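Local atomic coordinates of immunity protein (Neisseria meningitidis, PDB entry 4Q7O), a protein that probably protects its own cell from the cognate toxin of a contact-dependent growth-inhibition system, presumably by binding and neutralising that toxin. Residues L12-K15 with S16-N20; S116-L119 with I120-E124; F27-T30 with I31-E35; L40-C43 with F44-T48. One frame throughout, in Å; residues are numbered along the deposited sequence.

Interaction 1. Residues L12-K15 with S16-N20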
loop_
_atom_site.group_PDB
_atom_site.type_symbol
_atom_site.label_atom_id
_atom_site.label_comp_id
_atom_site.label_asym_id
_atom_site.label_seq_id
_atom_site.Cartn_x
_atom_site.Cartn_y
_atom_site.Cartn_z
ATOM N N LEU B 12 7.107 8.212 -3.775
ATOM C CA LEU B 12 5.661 8.059 -3.629
ATOM C C LEU B 12 5.331 7.225 -2.410
ATOM O O LEU B 12 4.474 7.598 -1.618
ATOM C CB LEU B 12 5.055 7.430 -4.890
ATOM C CG LEU B 12 3.540 7.212 -5.029
ATOM C CD1 LEU B 12 3.067 5.931 -4.348
ATOM C CD2 LEU B 12 2.741 8.430 -4.544
ATOM N N ASN B 13 5.999 6.086 -2.268
ATOM C CA ASN B 13 5.724 5.206 -1.145
ATOM C C ASN B 13 6.042 5.864 0.180
ATOM O O ASN B 13 5.288 5.732 1.134
ATOM C CB ASN B 13 6.507 3.889 -1.266
ATOM C CG ASN B 13 5.765 2.840 -2.063
ATOM O OD1 ASN B 13 4.780 2.263 -1.587
ATOM N ND2 ASN B 13 6.253 2.555 -3.264
ATOM N N LYS B 14 7.173 6.556 0.253
ATOM C CA LYS B 14 7.541 7.226 1.498
ATOM C C LYS B 14 6.436 8.189 1.939
ATOM O O LYS B 14 5.963 8.139 3.078
ATOM C CB LYS B 14 8.871 7.955 1.330
ATOM C CG LYS B 14 9.288 8.788 2.522
ATOM C CD LYS B 14 10.709 9.313 2.336
ATOM C CE LYS B 14 11.133 10.205 3.487
ATOM N NZ LYS B 14 12.541 10.682 3.326
ATOM N N LYS B 15 6.001 9.046 1.026
ATOM C CA LYS B 15 5.019 10.057 1.382
ATOM C C LYS B 15 3.667 9.437 1.694
ATOM O O LYS B 15 3.059 9.742 2.713
ATOM C CB LYS B 15 4.881 11.112 0.282
ATOM C CG LYS B 15 4.111 12.347 0.712
ATOM C CD LYS B 15 5.032 13.339 1.425
ATOM C CE LYS B 15 5.934 14.074 0.439
ATOM N NZ LYS B 15 6.887 14.998 1.118
ATOM N N SER B 16 3.213 8.532 0.839
ATOM C CA SER B 16 1.896 7.952 1.032
ATOM C C SER B 16 1.817 7.093 2.302
ATOM O O SER B 16 0.842 7.182 3.050
ATOM C CB SER B 16 1.440 7.190 -0.218
ATOM O OG SER B 16 2.331 6.133 -0.528
ATOM N N ILE B 17 2.834 6.274 2.551
ATOM C CA ILE B 17 2.868 5.468 3.766
ATOM C C ILE B 17 2.903 6.355 5.007
ATOM O O ILE B 17 2.173 6.119 5.971
ATOM C CB ILE B 17 4.052 4.469 3.751
ATOM C CG1 ILE B 17 3.790 3.384 2.704
ATOM C CG2 ILE B 17 4.280 3.851 5.133
ATOM C CD1 ILE B 17 5.013 2.555 2.389
ATOM N N ASN B 18 3.725 7.397 4.986
ATOM C CA ASN B 18 3.786 8.290 6.137
ATOM C C ASN B 18 2.487 9.058 6.376
ATOM O O ASN B 18 2.223 9.504 7.490
ATOM C CB ASN B 18 4.988 9.233 6.037
ATOM C CG ASN B 18 6.287 8.542 6.392
ATOM O OD1 ASN B 18 6.301 7.582 7.172
ATOM N ND2 ASN B 18 7.385 9.020 5.824
ATOM N N ASN B 19 1.677 9.198 5.332
ATOM C CA ASN B 19 0.361 9.840 5.444
ATOM C C ASN B 19 -0.783 8.852 5.706
ATOM O O ASN B 19 -1.955 9.253 5.727
ATOM C CB ASN B 19 0.039 10.642 4.178
ATOM C CG ASN B 19 0.885 11.903 4.038
ATOM O OD1 ASN B 19 1.479 12.386 5.007
ATOM N ND2 ASN B 19 0.919 12.462 2.825
ATOM N N ASN B 20 -0.452 7.567 5.872
ATOM C CA ASN B 20 -1.457 6.520 6.094
ATOM C C ASN B 20 -2.358 6.354 4.864
ATOM O O ASN B 20 -3.497 5.905 4.960
ATOM C CB ASN B 20 -2.284 6.800 7.359
ATOM C CG ASN B 20 -2.842 5.540 8.000
ATOM O OD1 ASN B 20 -2.389 4.423 7.735
ATOM N ND2 ASN B 20 -3.831 5.723 8.871
#
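Leu12 O takes two hydrogen bonds from Ser16, one from the backbone and one from the side chain. Ser16 N is 2.9 Å from Leu12 O, and its N-H points almost straight at the oxygen, at 167°. This is the i to i+4 bond of helix 10-18, which closes on a Schellman motif at Asn20. Ser16 OG donates to the same Leu12 O over 2.8 Å, but from above the carbonyl plane, 36° out of it. The torsion explains this: with chi1 at 60°, OG is tucked between the backbone N and the carbonyl carbon and leans back over the preceding turn. The hydroxyl also meets Ser25 of helix 22-34, so one small side chain ties its own helix to the next.

Further along, Ile17 N and Asn18 N continue the pattern to Asn13 O and Lys14 O, whereas the bond from Asn19 N to Lys15 O is weak and well off straight where the helix runs out. Asn20 has positive phi, and its N bonds back to Ile17 O at 3.0 Å. On the flank facing helix 104-121, Lys15 and Asn19 run alongside each other and point the same way, the lysine chain bent at chi2 and chi3; Asn19 ND2 is hydrogen-bonded to Tyr110 of that helix. Asn13 sends ND2 to Phe9 O, and its side chain packs on Phe22 of the second subunit. Across the turn, the outermost methyl of Ile17, CD1, lies 3.4 Å from Asn13 O and 4.0 Å from Asn13 OD1.

Interaction 2. Residues S116-L119 with I120-E124; sequences SDFL and IAHPE
Ile120 folds back along its own helix onto Ser116. Its CG1 is anti to the carbonyl carbon and beside the backbone N (chi1 -74°), which lays the ethyl branch along the preceding turn: CG1 stands 3.1 Å from Ser116 O, and the terminal CD1 reaches 3.5 Å from Ser116 OG. The same carbonyl is the acceptor for Ile120 N at 2.9 Å, so Ser116 O has an amide and an aliphatic branch against it.

Leu119 turns elsewhere. Its first torsion sets CG between the backbone N and the carbonyl carbon, and CD1 then passes Ile120 CG1 at 4.1 Å. Beyond the segments it packs on Gln126, Cys129 and Lys130 of helix 126-139.

These bonds belong to the last turn of helix 104-121. His122 is the first residue to leave helical torsions, although His122 N still reaches Phe118 O at 2.8 Å, with the N-H angle down to 135°. Pro123 has no N-H to continue the series; instead its CA makes a C-H...O contact with Leu119 O.

Phe118 and His122 meet obliquely, their planes 40° apart and their centroids 5.1 Å from each other. The touching atoms are Phe118 CE1 and His122 CD2, while His122 CB sits over one face of the phenylalanine, toward its rim. On the imidazole, NE2 bonds to Tyr32 OH of helix 22-34, while ND1 makes just a weak, 3.4 Å bond to Glu124 OE1.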
loop_
_atom_site.group_PDB
_atom_site.type_symbol
_atom_site.label_atom_id
_atom_site.label_comp_id
_atom_site.label_asym_id
_atom_site.label_seq_id
_atom_site.Cartn_x
_atom_site.Cartn_y
_atom_site.Cartn_z
ATOM N N SER B 116 7.266 11.452 -11.246
ATOM C CA SER B 116 8.683 11.698 -11.035
ATOM C C SER B 116 9.432 10.384 -10.806
ATOM O O SER B 116 10.463 10.136 -11.441
ATOM C CB SER B 116 8.887 12.622 -9.837
ATOM O OG SER B 116 10.258 12.708 -9.514
ATOM N N ASP B 117 8.932 9.561 -9.882
ATOM C CA ASP B 117 9.524 8.239 -9.656
ATOM C C ASP B 117 9.614 7.470 -10.969
ATOM O O ASP B 117 10.642 6.858 -11.280
ATOM C CB ASP B 117 8.691 7.405 -8.665
ATOM C CG ASP B 117 8.823 7.869 -7.216
ATOM O OD1 ASP B 117 9.832 8.507 -6.856
ATOM O OD2 ASP B 117 7.910 7.560 -6.419
ATOM N N PHE B 118 8.537 7.513 -11.743
ATOM C CA PHE B 118 8.478 6.774 -12.996
ATOM C C PHE B 118 9.506 7.269 -14.018
ATOM O O PHE B 118 10.243 6.472 -14.605
ATOM C CB PHE B 118 7.067 6.822 -13.592
ATOM C CG PHE B 118 6.964 6.142 -14.926
ATOM C CD1 PHE B 118 6.990 4.755 -15.016
ATOM C CD2 PHE B 118 6.864 6.881 -16.092
ATOM C CE1 PHE B 118 6.908 4.123 -16.248
ATOM C CE2 PHE B 118 6.784 6.254 -17.330
ATOM C CZ PHE B 118 6.804 4.875 -17.407
ATOM N N LEU B 119 9.553 8.576 -14.251
ATOM C CA LEU B 119 10.479 9.094 -15.258
ATOM C C LEU B 119 11.940 8.927 -14.819
ATOM O O LEU B 119 12.838 8.762 -15.655
ATOM C CB LEU B 119 10.153 10.548 -15.627
ATOM C CG LEU B 119 10.390 11.637 -14.578
ATOM C CD1 LEU B 119 11.820 12.189 -14.630
ATOM C CD2 LEU B 119 9.373 12.765 -14.747
ATOM N N ILE B 120 12.178 8.972 -13.509
ATOM C CA ILE B 120 13.529 8.775 -12.988
ATOM C C ILE B 120 13.978 7.348 -13.289
ATOM O O ILE B 120 15.110 7.122 -13.718
ATOM C CB ILE B 120 13.615 9.084 -11.474
ATOM C CG1 ILE B 120 13.562 10.600 -11.263
ATOM C CG2 ILE B 120 14.899 8.525 -10.869
ATOM C CD1 ILE B 120 13.348 11.042 -9.824
ATOM N N ALA B 121 13.066 6.398 -13.110
ATOM C CA ALA B 121 13.364 4.983 -13.340
ATOM C C ALA B 121 13.373 4.608 -14.819
ATOM O O ALA B 121 14.063 3.670 -15.215
ATOM C CB ALA B 121 12.370 4.106 -12.582
ATOM N N HIS B 122 12.602 5.342 -15.624
ATOM C CA HIS B 122 12.443 5.056 -17.048
ATOM C C HIS B 122 12.702 6.300 -17.888
ATOM O O HIS B 122 11.767 6.911 -18.410
ATOM C CB HIS B 122 11.046 4.501 -17.306
ATOM C CG HIS B 122 10.812 3.175 -16.654
ATOM N ND1 HIS B 122 11.378 2.012 -17.122
ATOM C CD2 HIS B 122 10.106 2.838 -15.550
ATOM C CE1 HIS B 122 11.012 1.004 -16.345
ATOM N NE2 HIS B 122 10.244 1.480 -15.383
ATOM N N PRO B 123 13.982 6.685 -18.014
ATOM C CA PRO B 123 14.355 7.944 -18.674
ATOM C C PRO B 123 13.900 8.044 -20.124
ATOM O O PRO B 123 13.809 9.156 -20.643
ATOM C CB PRO B 123 15.888 7.968 -18.584
ATOM C CG PRO B 123 16.306 6.608 -18.151
ATOM C CD PRO B 123 15.147 5.997 -17.429
ATOM N N GLU B 124 13.624 6.909 -20.763
ATOM C CA GLU B 124 13.084 6.908 -22.114
ATOM C C GLU B 124 11.743 7.665 -22.196
ATOM O O GLU B 124 11.338 8.121 -23.266
ATOM C CB GLU B 124 12.976 5.464 -22.639
ATOM C CG GLU B 124 11.992 4.545 -21.894
ATOM C CD GLU B 124 12.587 3.700 -20.741
ATOM O OE1 GLU B 124 11.979 2.649 -20.415
ATOM O OE2 GLU B 124 13.627 4.066 -20.151
#

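Interaction 3. Residues F27-T30 with I31-E35; sequences FFET and IYQFE
Ile31 lays a methyl over one face of the Phe27 ring in a CH-pi contact. CD1 stands 3.5 Å from the ring centroid and only 18° off the normal, displaced slightly toward CZ, its nearest ring atom. Phe27 reaches this position with CG anti to the backbone N (chi1 178°), and the Ile31 ethyl branch runs back along the helix beside Phe27 O. Phe28 adds a second aromatic group, one face of its ring covered by Phe27 CD2, while its edge-to-face partner is Phe111 of helix 104-121.

The backbone bonds follow the i to i+4 pattern. Ile31 N reaches Phe27 O at 3.2 Å and Tyr32 N reaches Phe28 O at 3.0 Å, both close to straight. Gln33 N to Glu29 O is similar, but Phe34 N to Thr30 O is weak and bent, as the helix nears its end. Glu35 N then closes on Ile31 O at 2.9 Å.

Among the polar side chains, Glu29 OE2 and Gln33 OE1 come to 3.3 Å as two acceptors, so no hydrogen bond joins them; their planes are nearly perpendicular, at 88°. The nitrogen of the same amide, NE2, bonds to Asn96 OD1 and Pro97 O of the second subunit. Thr30 OG1 is taken by Ile26 O, in the preceding turn.

Helix 22-34 thus works on two fronts: one face, with Phe27, Phe28 and Ile31, is buried in the core of its own chain, and another, with Glu29, Thr30, Gln33 and Phe34, lies at the interface with the second subunit.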
loop_
_atom_site.group_PDB
_atom_site.type_symbol
_atom_site.label_atom_id
_atom_site.label_comp_id
_atom_site.label_asym_id
_atom_site.label_seq_id
_atom_site.Cartn_x
_atom_site.Cartn_y
_atom_site.Cartn_z
ATOM N N PHE B 27 -2.173 1.461 -5.463
ATOM C CA PHE B 27 -2.699 1.907 -6.749
ATOM C C PHE B 27 -1.593 2.013 -7.802
ATOM O O PHE B 27 -1.673 1.408 -8.873
ATOM C CB PHE B 27 -3.409 3.254 -6.573
ATOM C CG PHE B 27 -3.942 3.833 -7.851
ATOM C CD1 PHE B 27 -5.217 3.518 -8.298
ATOM C CD2 PHE B 27 -3.181 4.722 -8.593
ATOM C CE1 PHE B 27 -5.706 4.056 -9.475
ATOM C CE2 PHE B 27 -3.666 5.255 -9.775
ATOM C CZ PHE B 27 -4.925 4.924 -10.213
ATOM N N PHE B 28 -0.545 2.763 -7.493
ATOM C CA PHE B 28 0.514 2.958 -8.470
ATOM C C PHE B 28 1.342 1.706 -8.733
ATOM O O PHE B 28 1.641 1.402 -9.885
ATOM C CB PHE B 28 1.387 4.163 -8.114
ATOM C CG PHE B 28 0.753 5.462 -8.474
ATOM C CD1 PHE B 28 0.602 5.814 -9.807
ATOM C CD2 PHE B 28 0.284 6.323 -7.496
ATOM C CE1 PHE B 28 0.003 7.008 -10.162
ATOM C CE2 PHE B 28 -0.314 7.517 -7.848
ATOM C CZ PHE B 28 -0.457 7.857 -9.181
ATOM N N GLU B 29 1.682 0.959 -7.688
ATOM C CA GLU B 29 2.516 -0.219 -7.895
ATOM C C GLU B 29 1.809 -1.284 -8.711
ATOM O O GLU B 29 2.408 -1.914 -9.583
ATOM C CB GLU B 29 2.996 -0.814 -6.572
ATOM C CG GLU B 29 3.834 -2.088 -6.730
ATOM C CD GLU B 29 5.080 -1.915 -7.592
ATOM O OE1 GLU B 29 5.570 -0.777 -7.753
ATOM O OE2 GLU B 29 5.579 -2.938 -8.108
ATOM N N THR B 30 0.526 -1.485 -8.444
ATOM C CA THR B 30 -0.177 -2.555 -9.136
ATOM C C THR B 30 -0.439 -2.207 -10.608
ATOM O O THR B 30 -0.349 -3.070 -11.473
ATOM C CB THR B 30 -1.449 -3.008 -8.391
ATOM O OG1 THR B 30 -2.336 -1.902 -8.244
ATOM C CG2 THR B 30 -1.094 -3.555 -7.015
ATOM N N ILE B 31 -0.744 -0.946 -10.902
ATOM C CA ILE B 31 -0.885 -0.533 -12.299
ATOM C C ILE B 31 0.444 -0.633 -13.047
ATOM O O ILE B 31 0.509 -1.158 -14.159
ATOM C CB ILE B 31 -1.450 0.887 -12.405
ATOM C CG1 ILE B 31 -2.882 0.902 -11.873
ATOM C CG2 ILE B 31 -1.388 1.398 -13.840
ATOM C CD1 ILE B 31 -3.430 2.279 -11.671
ATOM N N TYR B 32 1.508 -0.138 -12.432
ATOM C CA TYR B 32 2.827 -0.201 -13.048
ATOM C C TYR B 32 3.264 -1.626 -13.378
ATOM O O TYR B 32 3.783 -1.897 -14.459
ATOM C CB TYR B 32 3.854 0.460 -12.130
ATOM C CG TYR B 32 5.285 0.250 -12.552
ATOM C CD1 TYR B 32 5.829 0.961 -13.612
ATOM C CD2 TYR B 32 6.101 -0.648 -11.882
ATOM C CE1 TYR B 32 7.152 0.778 -13.998
ATOM C CE2 TYR B 32 7.418 -0.838 -12.254
ATOM C CZ TYR B 32 7.940 -0.128 -13.312
ATOM O OH TYR B 32 9.253 -0.320 -13.674
ATOM N N GLN B 33 3.057 -2.549 -12.452
ATOM C CA GLN B 33 3.588 -3.885 -12.657
ATOM C C GLN B 33 2.759 -4.713 -13.647
ATOM O O GLN B 33 3.270 -5.648 -14.256
ATOM C CB GLN B 33 3.696 -4.619 -11.321
ATOM C CG GLN B 33 2.362 -4.984 -10.733
ATOM C CD GLN B 33 2.485 -5.592 -9.359
ATOM O OE1 GLN B 33 3.539 -5.510 -8.717
ATOM N NE2 GLN B 33 1.401 -6.201 -8.888
ATOM N N PHE B 34 1.484 -4.373 -13.808
ATOM C CA PHE B 34 0.565 -5.235 -14.544
ATOM C C PHE B 34 0.155 -4.655 -15.896
ATOM O O PHE B 34 0.022 -5.383 -16.884
ATOM C CB PHE B 34 -0.662 -5.515 -13.678
ATOM C CG PHE B 34 -1.631 -6.467 -14.285
ATOM C CD1 PHE B 34 -1.393 -7.830 -14.247
ATOM C CD2 PHE B 34 -2.798 -6.004 -14.866
ATOM C CE1 PHE B 34 -2.297 -8.719 -14.803
ATOM C CE2 PHE B 34 -3.709 -6.884 -15.419
ATOM C CZ PHE B 34 -3.457 -8.241 -15.393
ATOM N N GLU B 35 -0.043 -3.345 -15.946
ATOM C CA GLU B 35 -0.449 -2.690 -17.180
ATOM C C GLU B 35 0.768 -2.237 -17.976
ATOM O O GLU B 35 1.884 -2.218 -17.462
ATOM C CB GLU B 35 -1.343 -1.491 -16.865
ATOM C CG GLU B 35 -2.539 -1.818 -15.979
ATOM C CD GLU B 35 -3.636 -2.603 -16.685
ATOM O OE1 GLU B 35 -3.707 -2.576 -17.932
ATOM O OE2 GLU B 35 -4.451 -3.235 -15.977
#

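Interaction 4. Residues L40-C43 with F44-T48; sequences LLEC and FKNIT
Two side chains with different torsions bring Leu40 and Phe44 together: the leucine CG is anti to its backbone N (chi1 -178°), while the phenylalanine CG lies beside its own backbone N, anti to the carbonyl carbon (chi1 -76°). The ring thereby swings back over the preceding turn, and its CE2 comes 3.5 Å from Leu40 CG, equally far (3.9 Å) from the two leucine methyls, CD1 and CD2. Leu41 CA lies at the ring edge, near its plane. Underneath, Phe44 N is bonded to Leu40 O at 2.9 Å, the usual i to i+4 helix bond.

On the outer side, Glu42 bends at chi2 and Lys45 at chi3, which lets the two ends meet in an i to i+3 salt bridge. Lys45 NZ is 2.7 Å from Glu42 OE2, approaching on the syn side but 28° out of the carboxylate plane. A water donates to the other oxygen, Glu42 OE1, at 2.6 Å and accepts a weak bond from NZ, so it bridges the ion pair.

Further along, Lys45 O accepts twice from Thr48, from N at 3.0 Å and from OG1 at 2.8 Å, the latter in the carbonyl plane.

Within the fold, Leu40 and Cys43 of helix 37-46 face helix 22-34, Phe44 reaches Ala114 and Ile115 of helix 104-121, and Asn46 and Ile47 pack on Tyr60 of strand 58-62.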
loop_
_atom_site.group_PDB
_atom_site.type_symbol
_atom_site.label_atom_id
_atom_site.label_comp_id
_atom_site.label_asym_id
_atom_site.label_seq_id
_atom_site.Cartn_x
_atom_site.Cartn_y
_atom_site.Cartn_z
ATOM N N LEU B 40 -0.140 3.268 -18.057
ATOM C CA LEU B 40 0.244 4.082 -16.906
ATOM C C LEU B 40 0.283 5.573 -17.254
ATOM O O LEU B 40 -0.167 6.403 -16.471
ATOM C CB LEU B 40 1.588 3.627 -16.351
ATOM C CG LEU B 40 2.104 4.359 -15.109
ATOM C CD1 LEU B 40 1.142 4.217 -13.924
ATOM C CD2 LEU B 40 3.486 3.846 -14.747
ATOM N N LEU B 41 0.812 5.912 -18.428
ATOM C CA LEU B 41 0.808 7.300 -18.879
ATOM C C LEU B 41 -0.612 7.861 -18.966
ATOM O O LEU B 41 -0.850 9.002 -18.572
ATOM C CB LEU B 41 1.552 7.457 -20.212
ATOM C CG LEU B 41 3.074 7.381 -20.109
ATOM C CD1 LEU B 41 3.685 7.464 -21.490
ATOM C CD2 LEU B 41 3.597 8.499 -19.245
ATOM N N GLU B 42 -1.560 7.053 -19.445
ATOM C CA GLU B 42 -2.955 7.498 -19.516
ATOM C C GLU B 42 -3.538 7.693 -18.117
ATOM O O GLU B 42 -4.289 8.642 -17.874
ATOM C CB GLU B 42 -3.808 6.526 -20.341
ATOM C CG GLU B 42 -3.400 6.444 -21.811
ATOM C CD GLU B 42 -3.402 7.793 -22.503
ATOM O OE1 GLU B 42 -4.419 8.513 -22.417
ATOM O OE2 GLU B 42 -2.378 8.136 -23.129
ATOM N N CYS B 43 -3.180 6.793 -17.205
ATOM C CA CYS B 43 -3.535 6.934 -15.797
ATOM C C CYS B 43 -3.040 8.272 -15.227
ATOM O O CYS B 43 -3.781 8.970 -14.539
ATOM C CB CYS B 43 -2.964 5.763 -14.983
ATOM S SG CYS B 43 -3.152 5.918 -13.209
ATOM N N PHE B 44 -1.796 8.641 -15.534
ATOM C CA PHE B 44 -1.256 9.929 -15.096
ATOM C C PHE B 44 -2.010 11.109 -15.714
ATOM O O PHE B 44 -2.195 12.138 -15.070
ATOM C CB PHE B 44 0.237 10.059 -15.434
ATOM C CG PHE B 44 1.150 9.281 -14.521
ATOM C CD1 PHE B 44 1.139 9.504 -13.152
ATOM C CD2 PHE B 44 2.074 8.384 -15.045
ATOM C CE1 PHE B 44 2.000 8.810 -12.318
ATOM C CE2 PHE B 44 2.942 7.690 -14.220
ATOM C CZ PHE B 44 2.899 7.899 -12.853
ATOM N N LYS B 45 -2.441 10.956 -16.963
ATOM C CA LYS B 45 -3.077 12.055 -17.695
ATOM C C LYS B 45 -4.525 12.318 -17.310
ATOM O O LYS B 45 -4.965 13.473 -17.274
ATOM C CB LYS B 45 -3.045 11.781 -19.199
ATOM C CG LYS B 45 -1.700 11.964 -19.831
ATOM C CD LYS B 45 -1.821 11.896 -21.331
ATOM C CE LYS B 45 -1.121 10.679 -21.872
ATOM N NZ LYS B 45 -1.269 10.585 -23.351
ATOM N N ASN B 46 -5.270 11.248 -17.051
ATOM C CA ASN B 46 -6.723 11.350 -16.940
ATOM C C ASN B 46 -7.183 12.216 -15.781
ATOM O O ASN B 46 -8.273 12.773 -15.818
ATOM C CB ASN B 46 -7.369 9.966 -16.836
ATOM C CG ASN B 46 -7.581 9.310 -18.183
ATOM O OD1 ASN B 46 -7.005 9.715 -19.192
ATOM N ND2 ASN B 46 -8.412 8.275 -18.199
ATOM N N ILE B 47 -6.355 12.335 -14.752
ATOM C CA ILE B 47 -6.718 13.162 -13.608
ATOM C C ILE B 47 -6.952 14.624 -14.028
ATOM O O ILE B 47 -7.789 15.311 -13.452
ATOM C CB ILE B 47 -5.686 13.045 -12.459
ATOM C CG1 ILE B 47 -6.285 13.547 -11.138
ATOM C CG2 ILE B 47 -4.361 13.748 -12.819
ATOM C CD1 ILE B 47 -5.482 13.142 -9.915
ATOM N N THR B 48 -6.247 15.076 -15.065
ATOM C CA THR B 48 -6.375 16.455 -15.548
ATOM C C THR B 48 -7.502 16.634 -16.556
ATOM O O THR B 48 -7.952 17.756 -16.799
ATOM C CB THR B 48 -5.082 16.936 -16.239
ATOM O OG1 THR B 48 -4.953 16.295 -17.516
ATOM C CG2 THR B 48 -3.863 16.631 -15.388
HETATM O O HOH W 1 -4.644 10.526 -24.057
#

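All four contacts lie within single helices, each in the last turns of its helix, and all pairs but 1 and 4 touch. Interaction 4 is the most buried and nearest the centre of the chain; interactions 3 and 2 pack against it, with Phe28 CE1 3.4 Å from Phe44 CE1 and Phe118 CD1 3.6 Å from Leu40 CD2. A hydrogen bond joins interactions 2 and 3, and another, Asp117 OD2 to Leu12 N at 2.8 Å, joins 2 and 1. Apolar ring packing marks the cores of 3 and 4, against the mainly polar bonding of 1 and the outward ion pair of 4. Interactions 1 and 3 also reach the second subunit; interactions 2 and 4 stay within the chain.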